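Local structure of putative NAD(P)H nitroreductase MhqN (Bacillus subtilis, 3BEM) at residues B[42-47]-B[152-157]; B[62-67]-B[89-94]; B[68-73]-B[84-89]; B[163-168]-B[192-197]. The protein is a putative FMN-dependent, homodimeric NAD(P)H nitroreductase that may contribute to the degradation of aromatic compounds. The protein carries 3 engineered substitutions. One frame throughout, in Å; residues are numbered along the deposited sequence.

Contact 1. Residues B[42-47]-B[152-157]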
# COMPACT_ATOMS: atom_id res chain seq x y z
N GLU B 42 11.11 16.09 -0.37
CA GLU B 42 11.21 15.54 -1.71
C GLU B 42 10.50 14.18 -1.88
O GLU B 42 9.79 13.98 -2.86
CB GLU B 42 12.67 15.40 -2.10
CG GLU B 42 12.86 14.81 -3.49
CD GLU B 42 14.31 14.65 -3.90
OE1 GLU B 42 15.22 14.78 -3.06
OE2 GLU B 42 14.53 14.37 -5.09
N MSE B 43 10.62 13.31 -0.89
CA MSE B 43 9.93 12.06 -0.90
C MSE B 43 8.42 12.27 -0.79
O MSE B 43 7.63 11.63 -1.48
CB MSE B 43 10.45 11.15 0.24
CG MSE B 43 11.90 10.92 0.17
SE MSE B 43 12.47 10.00 1.80
CE MSE B 43 14.29 10.52 1.82
N PHE B 44 8.01 13.22 0.07
CA PHE B 44 6.59 13.47 0.31
C PHE B 44 5.91 14.11 -0.91
O PHE B 44 4.71 13.93 -1.11
CB PHE B 44 6.39 14.29 1.57
CG PHE B 44 6.63 13.53 2.85
CD1 PHE B 44 6.00 12.32 3.10
CD2 PHE B 44 7.47 14.07 3.84
CE1 PHE B 44 6.22 11.62 4.31
CE2 PHE B 44 7.68 13.37 5.04
CZ PHE B 44 7.03 12.19 5.26
N GLU B 45 6.68 14.84 -1.74
CA GLU B 45 6.10 15.35 -3.01
C GLU B 45 5.65 14.19 -3.92
O GLU B 45 4.65 14.30 -4.64
CB GLU B 45 7.08 16.24 -3.75
CG GLU B 45 7.28 17.56 -3.10
CD GLU B 45 6.12 18.58 -3.21
OE1 GLU B 45 5.32 18.51 -4.16
OE2 GLU B 45 6.05 19.50 -2.35
N LEU B 46 6.40 13.08 -3.90
CA LEU B 46 5.98 11.92 -4.66
C LEU B 46 4.81 11.22 -4.01
O LEU B 46 3.89 10.78 -4.68
CB LEU B 46 7.15 10.92 -4.82
CG LEU B 46 8.34 11.45 -5.60
CD1 LEU B 46 9.40 10.33 -5.69
CD2 LEU B 46 8.00 11.97 -6.99
N VAL B 47 4.87 11.05 -2.68
CA VAL B 47 3.75 10.48 -1.88
C VAL B 47 2.44 11.21 -2.17
O VAL B 47 1.40 10.56 -2.25
CB VAL B 47 4.12 10.50 -0.37
CG1 VAL B 47 2.97 10.09 0.45
CG2 VAL B 47 5.35 9.56 -0.17
N MSE B 152 3.65 2.50 0.88
CA MSE B 152 4.48 1.81 -0.09
C MSE B 152 5.16 2.80 -1.03
O MSE B 152 6.34 2.67 -1.37
CB MSE B 152 3.65 0.81 -0.88
CG MSE B 152 4.41 -0.02 -1.85
SE MSE B 152 5.46 -1.45 -1.01
CE MSE B 152 7.24 -0.68 -1.03
N MSE B 153 4.40 3.83 -1.44
CA MSE B 153 4.96 4.90 -2.23
C MSE B 153 6.07 5.62 -1.47
O MSE B 153 7.13 5.94 -2.04
CB MSE B 153 3.86 5.89 -2.69
CG MSE B 153 4.41 7.06 -3.44
SE MSE B 153 4.90 6.61 -5.19
CE MSE B 153 3.08 6.70 -6.09
N PHE B 154 5.86 5.87 -0.18
CA PHE B 154 6.95 6.49 0.63
C PHE B 154 8.24 5.65 0.59
O PHE B 154 9.32 6.17 0.37
CB PHE B 154 6.54 6.73 2.08
CG PHE B 154 7.66 7.36 2.89
CD1 PHE B 154 7.95 8.71 2.77
CD2 PHE B 154 8.55 6.56 3.61
CE1 PHE B 154 9.03 9.25 3.41
CE2 PHE B 154 9.64 7.11 4.24
CZ PHE B 154 9.87 8.47 4.14
N MSE B 155 8.11 4.37 0.86
CA MSE B 155 9.27 3.48 0.92
C MSE B 155 10.03 3.43 -0.42
O MSE B 155 11.24 3.40 -0.42
CB MSE B 155 8.86 2.11 1.50
CG MSE B 155 8.48 2.22 2.92
SE MSE B 155 8.22 0.40 3.60
CE MSE B 155 6.35 0.17 3.08
N LEU B 156 9.31 3.35 -1.56
CA LEU B 156 9.97 3.35 -2.87
C LEU B 156 10.62 4.71 -3.18
O LEU B 156 11.71 4.74 -3.75
CB LEU B 156 9.02 2.94 -3.97
CG LEU B 156 8.69 1.42 -3.90
CD1 LEU B 156 7.40 1.22 -4.73
CD2 LEU B 156 9.88 0.52 -4.32
N SER B 157 9.98 5.80 -2.74
CA SER B 157 10.60 7.14 -2.85
C SER B 157 11.92 7.22 -2.06
O SER B 157 12.93 7.70 -2.53
CB SER B 157 9.63 8.22 -2.37
OG SER B 157 8.41 8.22 -3.13
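Helices 37-47 and 136-161 pack in the interior, their axes 8.8 Å apart over these segments and their N-to-C directions at 139°, closer to antiparallel than to parallel. The aromatic packing centres on Phe154, whose CG is anti to the backbone N (chi1 180°). Its ring meets that of Phe44 obliquely, CD1 lying 3.7 Å from Phe44 CE1. Met43, a selenomethionine, adds a Met-aromatic contact: its extended chain puts SE 3.8 Å from Phe154 CZ, again at a slant to the ring. Val47 adds aliphatic packing: CG2 lies at the edge of the Phe154 ring and 3.6 Å from Phe154 CA; Met153 CG presses on Val47 CA. The one polar side chain that takes part, Ser157, turns its OG back to its own helix, 2.8 Å from Met153 O and above that carbonyl plane, so Leu46 CB can rest 3.4 Å from OG without any polar bond between the helices. An alanine in place of Phe154 removes the ring that Phe44 and Met43 share, and would probably loosen the packing of the two helices. Ile192 and Ile194 of the sheet also touch Phe154, which makes this the helix-to-helix, helix-to-sheet core of the α/β nitroreductase fold.

Contact 2. Residues B[62-67]-B[89-94]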
# COMPACT_ATOMS: atom_id res chain seq x y z
N VAL B 62 3.32 11.78 10.74
CA VAL B 62 3.99 12.49 11.81
C VAL B 62 5.42 12.01 11.74
O VAL B 62 5.70 10.80 11.92
CB VAL B 62 3.38 12.23 13.14
CG1 VAL B 62 4.22 12.92 14.22
CG2 VAL B 62 1.93 12.74 13.13
N THR B 63 6.32 12.93 11.46
CA THR B 63 7.71 12.60 11.20
C THR B 63 8.59 13.06 12.35
O THR B 63 8.73 14.28 12.59
CB THR B 63 8.20 13.22 9.88
OG1 THR B 63 7.30 12.84 8.81
CG2 THR B 63 9.62 12.78 9.55
N VAL B 64 9.17 12.10 13.06
CA VAL B 64 9.90 12.37 14.30
C VAL B 64 11.39 12.35 14.01
O VAL B 64 11.98 11.29 13.72
CB VAL B 64 9.56 11.36 15.42
CG1 VAL B 64 10.22 11.79 16.75
CG2 VAL B 64 8.00 11.22 15.55
N LEU B 65 12.01 13.53 14.16
CA LEU B 65 13.45 13.71 13.99
C LEU B 65 14.10 13.85 15.36
O LEU B 65 15.29 13.59 15.56
CB LEU B 65 13.72 14.96 13.14
CG LEU B 65 13.07 15.05 11.75
CD1 LEU B 65 13.21 16.47 11.14
CD2 LEU B 65 13.67 14.03 10.86
N ASP B 66 13.31 14.29 16.33
CA ASP B 66 13.83 14.54 17.68
C ASP B 66 14.31 13.27 18.36
O ASP B 66 13.53 12.36 18.62
CB ASP B 66 12.78 15.26 18.54
CG ASP B 66 13.35 15.73 19.87
OD1 ASP B 66 13.48 14.92 20.81
OD2 ASP B 66 13.73 16.92 19.96
N GLN B 67 15.59 13.22 18.72
CA GLN B 67 16.14 12.01 19.27
C GLN B 67 15.55 11.66 20.65
O GLN B 67 15.37 10.50 20.99
CB GLN B 67 17.66 12.08 19.29
CG GLN B 67 18.32 10.79 19.63
CD GLN B 67 18.01 9.64 18.67
OE1 GLN B 67 17.54 9.83 17.55
NE2 GLN B 67 18.32 8.45 19.11
N VAL B 89 11.78 8.52 12.57
CA VAL B 89 10.69 7.55 12.75
C VAL B 89 9.40 8.22 12.25
O VAL B 89 9.11 9.33 12.69
CB VAL B 89 10.48 7.09 14.21
CG1 VAL B 89 9.36 5.99 14.19
CG2 VAL B 89 11.75 6.53 14.84
N LEU B 90 8.68 7.62 11.27
CA LEU B 90 7.41 8.18 10.77
C LEU B 90 6.26 7.36 11.26
O LEU B 90 6.33 6.12 11.28
CB LEU B 90 7.38 8.16 9.24
CG LEU B 90 8.37 9.09 8.50
CD1 LEU B 90 9.81 8.71 8.65
CD2 LEU B 90 7.96 9.03 7.03
N LEU B 91 5.20 8.03 11.70
CA LEU B 91 3.94 7.38 11.97
C LEU B 91 3.04 7.68 10.82
O LEU B 91 2.79 8.83 10.49
CB LEU B 91 3.36 7.84 13.31
CG LEU B 91 4.10 7.30 14.56
CD1 LEU B 91 4.11 5.73 14.58
CD2 LEU B 91 5.52 7.96 14.69
N VAL B 92 2.57 6.63 10.18
CA VAL B 92 1.68 6.74 9.06
C VAL B 92 0.25 6.64 9.59
O VAL B 92 -0.17 5.61 10.10
CB VAL B 92 1.94 5.64 8.01
CG1 VAL B 92 1.07 5.92 6.75
CG2 VAL B 92 3.47 5.51 7.66
N LEU B 93 -0.49 7.74 9.47
CA LEU B 93 -1.83 7.85 9.98
C LEU B 93 -2.83 7.80 8.83
O LEU B 93 -2.57 8.29 7.74
CB LEU B 93 -2.04 9.20 10.70
CG LEU B 93 -1.05 9.51 11.82
CD1 LEU B 93 -1.37 10.85 12.51
CD2 LEU B 93 -0.99 8.29 12.84
N GLY B 94 -3.99 7.22 9.11
CA GLY B 94 -5.12 7.27 8.22
C GLY B 94 -6.31 7.94 8.88
O GLY B 94 -6.75 7.53 9.95
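Strands 59-64 and 88-95 run antiparallel in the central sheet of the nitroreductase fold; strand 59-64 is outermost in the chain's own four-stranded sheet and 88-95 is next to it. Val62 and Leu91 form a hydrogen-bonded pair, with Val62 N 3.0 Å from Leu91 O and Leu91 N 2.8 Å from Val62 O; both donors lie in the plane of the carbonyl they meet. Val64 and Val89 repeat the pattern, Val64 N reaching Val89 O at 2.8 Å. Between them Thr63 and Leu90 make a non-hydrogen-bonded pair, their side chains lying alongside each other and pointing the same way.

Leu90 can be followed outward. Its CB passes 4.1 Å from Val62 O. CG, set anti to the carbonyl carbon (chi1 -68°), comes to 3.9 Å from Thr63 OG1 and almost as near Thr63 CG2. At the tip the branches part: CD1 stays with Thr63, 4.2 Å from its CG2, while CD2 packs on the rings of Phe44 and Phe154 from the helices that cover this face. Thr63 OG1, buried here, has no hydrogen-bonding partner in the model.

On the other face Val62, Val64, Val89 and Leu91 gather, with helix 67-76 over Val64 and Val89. Val62 CG2 also crosses to Leu93 CD1, 3.9 Å off. Strand 59-64 is not the end of the sheet in the dimer: Val62 and Thr63 pair in parallel with a strand of the second subunit. Val62 O, already holding Leu91 N, also takes a CA-H...O contact from Leu90 CA at 3.3 Å.

Contact 3. Residues B[68-73]-B[84-89]. With PGO (S-1,2-propanediol), chain H.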
# COMPACT_ATOMS: atom_id res chain seq x y z
N ASP B 68 15.21 12.66 21.44
CA ASP B 68 14.62 12.37 22.74
C ASP B 68 13.26 11.68 22.56
O ASP B 68 12.92 10.74 23.28
CB ASP B 68 14.44 13.65 23.55
CG ASP B 68 13.88 13.39 24.94
OD1 ASP B 68 14.52 12.63 25.70
OD2 ASP B 68 12.82 13.94 25.26
N VAL B 69 12.48 12.17 21.61
CA VAL B 69 11.18 11.57 21.32
C VAL B 69 11.34 10.14 20.78
O VAL B 69 10.62 9.24 21.16
CB VAL B 69 10.33 12.40 20.37
CG1 VAL B 69 8.99 11.73 20.16
CG2 VAL B 69 10.09 13.82 20.93
N LYS B 70 12.34 9.93 19.93
CA LYS B 70 12.59 8.57 19.40
C LYS B 70 12.96 7.61 20.52
O LYS B 70 12.47 6.47 20.55
CB LYS B 70 13.69 8.62 18.32
CG LYS B 70 13.22 9.29 17.02
CD LYS B 70 14.33 9.93 16.16
CE LYS B 70 15.06 8.94 15.26
NZ LYS B 70 16.02 8.01 16.00
N GLU B 71 13.83 8.05 21.43
CA GLU B 71 14.16 7.26 22.61
C GLU B 71 12.88 6.89 23.35
O GLU B 71 12.70 5.72 23.71
CB GLU B 71 15.11 8.01 23.54
CG GLU B 71 16.56 8.15 23.03
CD GLU B 71 17.40 9.22 23.80
OE1 GLU B 71 16.95 9.79 24.83
OE2 GLU B 71 18.54 9.51 23.35
N LYS B 72 11.99 7.87 23.53
CA LYS B 72 10.72 7.64 24.22
C LYS B 72 9.74 6.73 23.48
O LYS B 72 8.87 6.14 24.11
CB LYS B 72 10.03 8.96 24.58
CG LYS B 72 10.77 9.84 25.57
CD LYS B 72 10.11 11.22 25.66
N LEU B 73 9.89 6.60 22.16
CA LEU B 73 9.05 5.70 21.40
C LEU B 73 9.53 4.25 21.46
O LEU B 73 8.79 3.34 21.10
CB LEU B 73 8.99 6.15 19.93
CG LEU B 73 8.13 7.37 19.63
CD1 LEU B 73 8.35 7.89 18.25
CD2 LEU B 73 6.63 7.01 19.82
N VAL B 84 15.44 4.04 17.83
CA VAL B 84 16.51 4.93 18.35
C VAL B 84 17.62 5.19 17.33
O VAL B 84 18.03 6.35 17.15
CB VAL B 84 17.06 4.32 19.68
CG1 VAL B 84 18.28 5.11 20.24
CG2 VAL B 84 15.92 4.26 20.70
N SER B 85 18.10 4.14 16.67
CA SER B 85 19.24 4.27 15.74
C SER B 85 18.86 4.92 14.41
O SER B 85 19.70 5.44 13.72
CB SER B 85 19.87 2.92 15.46
OG SER B 85 18.89 2.02 14.94
N SER B 86 17.59 4.81 14.03
CA SER B 86 17.10 5.45 12.81
C SER B 86 17.38 6.93 12.69
O SER B 86 17.55 7.64 13.70
CB SER B 86 15.58 5.28 12.67
OG SER B 86 14.86 5.93 13.71
N SER B 87 17.44 7.42 11.47
CA SER B 87 17.53 8.86 11.24
C SER B 87 16.23 9.59 11.54
O SER B 87 16.27 10.72 12.01
CB SER B 87 18.00 9.15 9.82
OG SER B 87 19.23 8.49 9.60
N ALA B 88 15.10 8.94 11.29
CA ALA B 88 13.79 9.47 11.62
C ALA B 88 12.83 8.30 11.79
O ALA B 88 13.06 7.19 11.26
CB ALA B 88 13.28 10.43 10.55
N VAL B 89 11.78 8.52 12.57
CA VAL B 89 10.69 7.55 12.75
C VAL B 89 9.40 8.22 12.25
O VAL B 89 9.11 9.33 12.69
CB VAL B 89 10.48 7.09 14.21
CG1 VAL B 89 9.36 5.99 14.19
CG2 VAL B 89 11.75 6.53 14.84
C1 PGO H . 18.54 13.38 12.40
C2 PGO H . 17.47 14.46 12.57
C3 PGO H . 17.57 15.14 13.95
O1 PGO H . 18.27 12.47 11.33
O2 PGO H . 17.61 15.43 11.50
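A buried lysine ammonium group, held by neutral oxygens, is what sets this contact apart. Lys70 leaves helix 67-76 with CG anti to the carbonyl carbon, then bends at its last two torsions (chi3 82°, chi4 -73°), which carries NZ in among the carbonyls where helix 82-85 ends and the chain turns into strand 88-95. NZ donates to Ser86 O at 2.8 Å, from above the carbonyl plane and not along a lone pair. It lies equally near Val84 O, but there the angle is too poor for a hydrogen bond. NZ is also hydrogen-bonded to Val83 O and Gln67 OE1; the same Gln67 gives its NE2 to Val84 O, so one amide group ties both the ammonium and the helix end.

The methylenes pack on the way. Lys70 CG meets Val89 CG2 obliquely at 3.8 Å, and CE lies over the turn, 3.2 Å from Ser86 O and 3.9 Å from Ala88 CA. Beside the lysine, Val84 CG2 rests 4.0 Å from Glu71 CA, against the helix backbone. Ser86 OG bonds back to Val83 O within its own turn. Where the strand starts, Ser87 and Ala88 both face Ile194, a classic beta bulge. A propanediol, probably from the crystallisation liquor, donates a hydrogen bond from O1 to Ser87 O at 2.7 Å.

With hydrogen bonds to three oxygens, those of Ser86, Val83 and Gln67, and the carbonyl end of a short helix close by, Lys70 probably stays protonated, its charge probably stabilised by the dipoles of the surrounding carbonyls.

Contact 4. Residues B[163-168]-B[192-197]. With FMN (flavin mononucleotide), chain G.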
# COMPACT_ATOMS: atom_id res chain seq x y z
N TRP B 163 17.94 6.04 0.54
CA TRP B 163 17.76 5.75 1.96
C TRP B 163 17.18 4.34 2.16
O TRP B 163 16.44 3.82 1.29
CB TRP B 163 16.83 6.78 2.58
CG TRP B 163 17.40 8.14 2.65
CD1 TRP B 163 17.35 9.11 1.68
CD2 TRP B 163 18.13 8.72 3.75
NE1 TRP B 163 18.00 10.24 2.09
CE2 TRP B 163 18.48 10.04 3.37
CE3 TRP B 163 18.51 8.26 5.01
CZ2 TRP B 163 19.21 10.89 4.21
CZ3 TRP B 163 19.22 9.09 5.84
CH2 TRP B 163 19.57 10.40 5.44
N ASP B 164 17.42 3.77 3.33
CA ASP B 164 16.80 2.51 3.74
C ASP B 164 15.62 2.77 4.67
O ASP B 164 15.59 3.73 5.41
CB ASP B 164 17.83 1.64 4.44
CG ASP B 164 18.99 1.34 3.53
OD1 ASP B 164 18.74 0.81 2.39
OD2 ASP B 164 20.11 1.70 3.88
N THR B 165 14.63 1.88 4.63
CA THR B 165 13.45 1.98 5.52
C THR B 165 13.12 0.61 6.07
O THR B 165 13.65 -0.40 5.58
CB THR B 165 12.18 2.58 4.86
OG1 THR B 165 11.77 1.74 3.76
CG2 THR B 165 12.38 4.02 4.40
N CYS B 166 12.37 0.60 7.17
CA CYS B 166 11.77 -0.63 7.71
C CYS B 166 10.34 -0.28 8.08
O CYS B 166 10.14 0.54 8.95
CB CYS B 166 12.54 -1.16 8.89
SG CYS B 166 11.89 -2.81 9.31
N PRO B 167 9.34 -0.88 7.43
CA PRO B 167 7.95 -0.76 7.85
C PRO B 167 7.77 -1.59 9.09
O PRO B 167 8.43 -2.63 9.24
CB PRO B 167 7.19 -1.33 6.69
CG PRO B 167 8.11 -2.33 6.10
CD PRO B 167 9.51 -1.85 6.33
N MSE B 168 6.92 -1.15 9.99
CA MSE B 168 6.77 -1.74 11.32
C MSE B 168 5.30 -1.72 11.77
O MSE B 168 4.60 -0.72 11.62
CB MSE B 168 7.65 -0.99 12.35
CG MSE B 168 9.11 -0.91 11.92
SE MSE B 168 10.05 0.40 13.00
CE MSE B 168 10.05 -0.59 14.71
N ILE B 192 7.27 3.67 10.15
CA ILE B 192 8.37 3.45 9.22
C ILE B 192 9.59 4.12 9.76
O ILE B 192 9.57 5.35 9.96
CB ILE B 192 8.09 4.01 7.81
CG1 ILE B 192 6.77 3.40 7.25
CG2 ILE B 192 9.26 3.72 6.87
CD1 ILE B 192 6.28 4.07 5.95
N THR B 193 10.64 3.35 9.97
CA THR B 193 11.95 3.93 10.26
C THR B 193 12.68 4.17 8.96
O THR B 193 12.55 3.40 8.00
CB THR B 193 12.80 3.09 11.21
OG1 THR B 193 12.73 1.71 10.86
CG2 THR B 193 12.36 3.28 12.62
N ILE B 194 13.50 5.23 8.94
CA ILE B 194 14.31 5.57 7.78
C ILE B 194 15.73 5.88 8.25
O ILE B 194 15.93 6.44 9.33
CB ILE B 194 13.68 6.74 6.97
CG1 ILE B 194 14.47 6.98 5.69
CG2 ILE B 194 13.59 8.04 7.84
CD1 ILE B 194 13.78 7.90 4.73
N GLY B 195 16.73 5.51 7.45
CA GLY B 195 18.09 5.74 7.77
C GLY B 195 19.00 5.06 6.80
O GLY B 195 18.60 4.82 5.67
N LYS B 196 20.23 4.76 7.23
CA LYS B 196 21.22 4.07 6.39
C LYS B 196 21.57 2.78 7.12
O LYS B 196 22.00 2.81 8.30
CB LYS B 196 22.46 4.91 6.15
CG LYS B 196 22.21 6.26 5.43
CD LYS B 196 21.66 6.15 4.01
CE LYS B 196 21.51 7.57 3.34
NZ LYS B 196 22.76 8.23 2.94
N GLU B 197 21.39 1.66 6.44
CA GLU B 197 21.75 0.35 6.99
C GLU B 197 23.15 -0.03 6.52
O GLU B 197 23.50 0.26 5.39
CB GLU B 197 20.72 -0.70 6.56
CG GLU B 197 21.07 -2.10 6.99
CD GLU B 197 19.94 -3.07 6.90
OE1 GLU B 197 19.37 -3.20 5.80
OE2 GLU B 197 19.68 -3.76 7.91
N1 FMN G . 10.20 -5.44 10.67
C2 FMN G . 10.61 -5.26 11.97
O2 FMN G . 11.81 -5.43 12.21
N3 FMN G . 9.72 -4.89 12.95
C4 FMN G . 8.37 -4.74 12.70
O4 FMN G . 7.65 -4.28 13.61
C4A FMN G . 7.95 -4.92 11.38
N5 FMN G . 6.60 -4.80 11.06
C5A FMN G . 6.24 -4.87 9.72
C6 FMN G . 4.90 -4.62 9.39
C7 FMN G . 4.50 -4.67 8.05
C7M FMN G . 3.14 -4.09 7.71
C8 FMN G . 5.41 -4.98 7.04
C8M FMN G . 5.07 -4.63 5.60
C9 FMN G . 6.73 -5.28 7.37
C9A FMN G . 7.15 -5.20 8.70
N10 FMN G . 8.50 -5.45 9.04
C10 FMN G . 8.87 -5.26 10.37
C1' FMN G . 9.44 -5.94 8.00
C2' FMN G . 9.21 -7.36 7.50
O2' FMN G . 9.76 -8.27 8.44
C3' FMN G . 9.90 -7.50 6.15
O3' FMN G . 9.24 -6.59 5.23
C4' FMN G . 9.97 -8.93 5.61
O4' FMN G . 10.75 -9.75 6.51
C5' FMN G . 10.62 -8.93 4.20
O5' FMN G . 11.95 -8.34 4.19
P FMN G . 12.37 -7.54 2.87
O1P FMN G . 12.32 -8.50 1.73
O2P FMN G . 11.32 -6.49 2.86
O3P FMN G . 13.77 -7.02 3.13
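Strands 164-168 and 186-195 run antiparallel, their axes 4.6 Å apart at closest approach, with Asp164-Gly195 and Cys166-Thr193 as hydrogen-bonded pairs alternating with the non-hydrogen-bonded pairs Thr165-Ile194 and Pro167-Ile192. Asp164 N meets Gly195 O at 2.8 Å, nearly along the C=O axis. Beyond the end of strand 186-195 the Asp164 side chain takes over: OD2 accepts Glu197 N at 2.9 Å in an almost straight bond (175°), the N-H coming from above the carboxylate plane. Arg202 forms salt bridges with both acids, through Asp164 OD1 and Glu197 OE1, and so probably offsets their like charges.

Trp163 offers a face of its indole to Lys196. CE stands 3.6 Å from the centroid of the six-membered ring in a CH-pi contact, and NZ, 4.5 Å from that centroid and 3° off the ring normal, makes a cation-pi interaction. Gly195 O sits at the ring edge, 3.5 Å from CE3. An alanine in place of Trp163 takes away the indole under Lys196 and against Met43, and would probably leave the Lys196 chain less firmly placed.

In this nitroreductase-family protein strand 164-168 is outermost in the chain's sheet, and its Cys166, Pro167 and Met168 line part of the FMN pocket. On the face shared by Thr165, Ile192 and Ile194, Thr165 CB touches Ile192 CG2, beneath helix 136-161. On the other, Thr193 OG1 gives Cys166 O a weak bond, and Met168 SE crosses Thr193 near a right angle. Pro167 CG packs 3.5 Å from FMN C9, while Cys166 SG approaches FMN N1 to 3.4 Å.

Contacts 1, 2 and 4 are buried; contact 3 lies farther out, partly covered. Contacts 2, 3 and 4 reach the same antiparallel sheet: contacts 2 and 3 share Val89 on strand 88-95, and Leu90 N is hydrogen-bonded to Ile192 O where contact 2 meets contact 4. Contact 1 lies against one face of that sheet, touching contact 2 through Phe44 and Phe154 and contact 4 through Met43 and Met155, but not contact 3. The chemistry follows place: apolar and aromatic between the helices, backbone bonding in the two strand pairs, joined in contact 4 by charged side chains, and a lysine among carbonyls in contact 3. Of the four, only contact 4 lines the FMN pocket.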